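Local coordinates for motility protein B (Helicobacter pylori, PDB 3S06) that probably fastens the torque-generating MotA-MotB stator of the flagellar motor to the cell wall through its periplasmic OmpA-like domain, supporting flagellar rotation, at residues V65-R70 with V137-S142. Numbering follows the deposited sequence. Where two conformers were deposited one is given.
Sequences VHINVR and VEIFFS
Arg70 reaches diagonally over the neighbouring strand and lays its guanidinium flat on Phe140, whose CG is anti to the backbone N (chi1 176°), which brings the ring beneath it: the planes differ by 21°, and NH2 sits over the middle of the ring, 3.4 Å from Phe140 CD2. With CZ 24° off the ring normal, the pair qualifies as a cation-pi stack. The other amino group of Arg70, NH1, forms a salt bridge with Glu138 OE1 at 3.1 Å, nearly in the guanidinium plane, so face and edge are held by different partners, which should restrict rotation of the group. Glu138 OE2 pairs in turn with Arg136 and Lys28; with Arg70 these make three cations around the buried carboxylate, which would be expected to keep it ionised.

Beneath these side chains lies a regular antiparallel ladder. Asn68 N donates to Phe140 O at 2.8 Å and Phe140 N returns a bond to Asn68 O; His66 with Ser142 and Arg70 with Glu138 are further hydrogen-bonded pairs. Strand 137-142 is the middle strand of the mixed sheet of the OmpA-like fold, the family associated with peptidoglycan binding, flanked by strands 66-74 and 24-29; strand 111-120 lies beyond 66-74.

The sheet face bearing Ile67, Val69, Ile139 and Phe141 is the tightly packed one. Ile67 and Ile139 lie side by side, pointing the same way, while Val69 CG1 meets Val137 CG1 at 3.4 Å, closer than usual methyl contact. Helix 86-103 packs on Val69 through Val97, Met98 and Leu101. By contrast, on the other face the side chains of His66 and Ser142 are partly exposed and linked through water: their closest atoms, His66 CB and Ser142 OG, stand 4.0 Å apart, and a water in the imidazole plane bridges His66 ND1 and Ser142 OG, 2.9 Å from each.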
# COMPACT_ATOMS: atom_id res chain seq x y z
N VAL A 65 7.76 -11.64 -7.03
CA VAL A 65 8.11 -11.36 -5.65
C VAL A 65 9.61 -11.09 -5.58
O VAL A 65 10.41 -11.80 -6.21
CB VAL A 65 7.69 -12.49 -4.67
CG1 VAL A 65 8.04 -12.11 -3.23
CG2 VAL A 65 6.19 -12.76 -4.80
N HIS A 66 9.98 -10.03 -4.88
CA HIS A 66 11.36 -9.67 -4.66
C HIS A 66 11.74 -10.09 -3.26
O HIS A 66 10.97 -9.89 -2.32
CB HIS A 66 11.54 -8.15 -4.83
CG HIS A 66 11.25 -7.69 -6.23
ND1 HIS A 66 11.08 -6.37 -6.56
CD2 HIS A 66 11.10 -8.40 -7.38
CE1 HIS A 66 10.83 -6.27 -7.86
NE2 HIS A 66 10.83 -7.49 -8.38
N ILE A 67 12.90 -10.73 -3.14
CA ILE A 67 13.39 -11.25 -1.86
C ILE A 67 14.64 -10.48 -1.45
O ILE A 67 15.67 -10.51 -2.16
CB ILE A 67 13.72 -12.76 -2.03
CG1 ILE A 67 12.44 -13.49 -2.49
CG2 ILE A 67 14.20 -13.36 -0.69
CD1 ILE A 67 12.72 -14.88 -3.14
N ASN A 68 14.57 -9.78 -0.31
CA ASN A 68 15.69 -8.96 0.12
C ASN A 68 16.17 -9.47 1.46
O ASN A 68 15.40 -9.51 2.43
CB ASN A 68 15.25 -7.49 0.22
CG ASN A 68 16.37 -6.56 0.70
OD1 ASN A 68 16.25 -5.95 1.77
ND2 ASN A 68 17.43 -6.42 -0.10
N VAL A 69 17.44 -9.88 1.51
CA VAL A 69 18.03 -10.42 2.73
C VAL A 69 18.71 -9.29 3.51
O VAL A 69 19.69 -8.72 3.04
CB VAL A 69 19.04 -11.55 2.40
CG1 VAL A 69 19.54 -12.18 3.69
CG2 VAL A 69 18.40 -12.64 1.45
N ARG A 70 18.20 -9.01 4.72
CA ARG A 70 18.61 -7.83 5.50
C ARG A 70 19.40 -8.16 6.76
O ARG A 70 18.94 -8.96 7.58
CB ARG A 70 17.36 -7.06 5.95
CG ARG A 70 16.39 -6.68 4.82
CD ARG A 70 15.12 -6.16 5.51
NE ARG A 70 14.34 -5.25 4.71
CZ ARG A 70 13.29 -4.60 5.20
NH1 ARG A 70 12.88 -4.79 6.46
NH2 ARG A 70 12.64 -3.77 4.43
N VAL A 137 19.19 -11.75 10.84
CA VAL A 137 18.98 -11.49 9.44
C VAL A 137 17.47 -11.61 9.17
O VAL A 137 16.80 -12.50 9.69
CB VAL A 137 19.81 -12.46 8.58
CG1 VAL A 137 19.40 -12.39 7.11
CG2 VAL A 137 21.33 -12.15 8.72
N GLU A 138 16.94 -10.69 8.36
CA GLU A 138 15.55 -10.75 7.94
C GLU A 138 15.43 -11.14 6.50
O GLU A 138 16.30 -10.79 5.69
CB GLU A 138 14.91 -9.36 8.06
CG GLU A 138 14.68 -8.94 9.48
CD GLU A 138 14.00 -7.59 9.60
OE1 GLU A 138 13.83 -6.87 8.57
OE2 GLU A 138 13.64 -7.26 10.74
N ILE A 139 14.39 -11.89 6.15
CA ILE A 139 14.10 -12.06 4.74
C ILE A 139 12.81 -11.29 4.50
O ILE A 139 11.78 -11.54 5.13
CB ILE A 139 13.96 -13.53 4.32
CG1 ILE A 139 15.18 -14.32 4.74
CG2 ILE A 139 13.77 -13.63 2.77
CD1 ILE A 139 15.03 -15.78 4.52
N PHE A 140 12.91 -10.32 3.60
CA PHE A 140 11.81 -9.37 3.36
C PHE A 140 11.27 -9.63 1.97
O PHE A 140 12.05 -9.67 0.98
CB PHE A 140 12.33 -7.94 3.50
CG PHE A 140 11.31 -6.88 3.17
CD1 PHE A 140 10.15 -6.76 3.92
CD2 PHE A 140 11.52 -6.00 2.11
CE1 PHE A 140 9.19 -5.76 3.60
CE2 PHE A 140 10.58 -5.00 1.80
CZ PHE A 140 9.40 -4.91 2.56
N PHE A 141 9.95 -9.85 1.89
CA PHE A 141 9.27 -10.18 0.65
C PHE A 141 8.42 -8.99 0.23
O PHE A 141 7.56 -8.55 0.98
CB PHE A 141 8.37 -11.39 0.85
CG PHE A 141 9.10 -12.63 1.29
CD1 PHE A 141 9.47 -13.59 0.35
CD2 PHE A 141 9.41 -12.84 2.63
CE1 PHE A 141 10.15 -14.75 0.75
CE2 PHE A 141 10.08 -13.99 3.04
CZ PHE A 141 10.44 -14.95 2.11
N SER A 142 8.63 -8.51 -0.99
CA SER A 142 7.92 -7.30 -1.46
C SER A 142 7.72 -7.35 -2.97
O SER A 142 8.08 -8.33 -3.61
CB SER A 142 8.71 -6.04 -1.09
OG SER A 142 9.91 -5.98 -1.86
O HOH W 1 10.67 -4.54 -4.30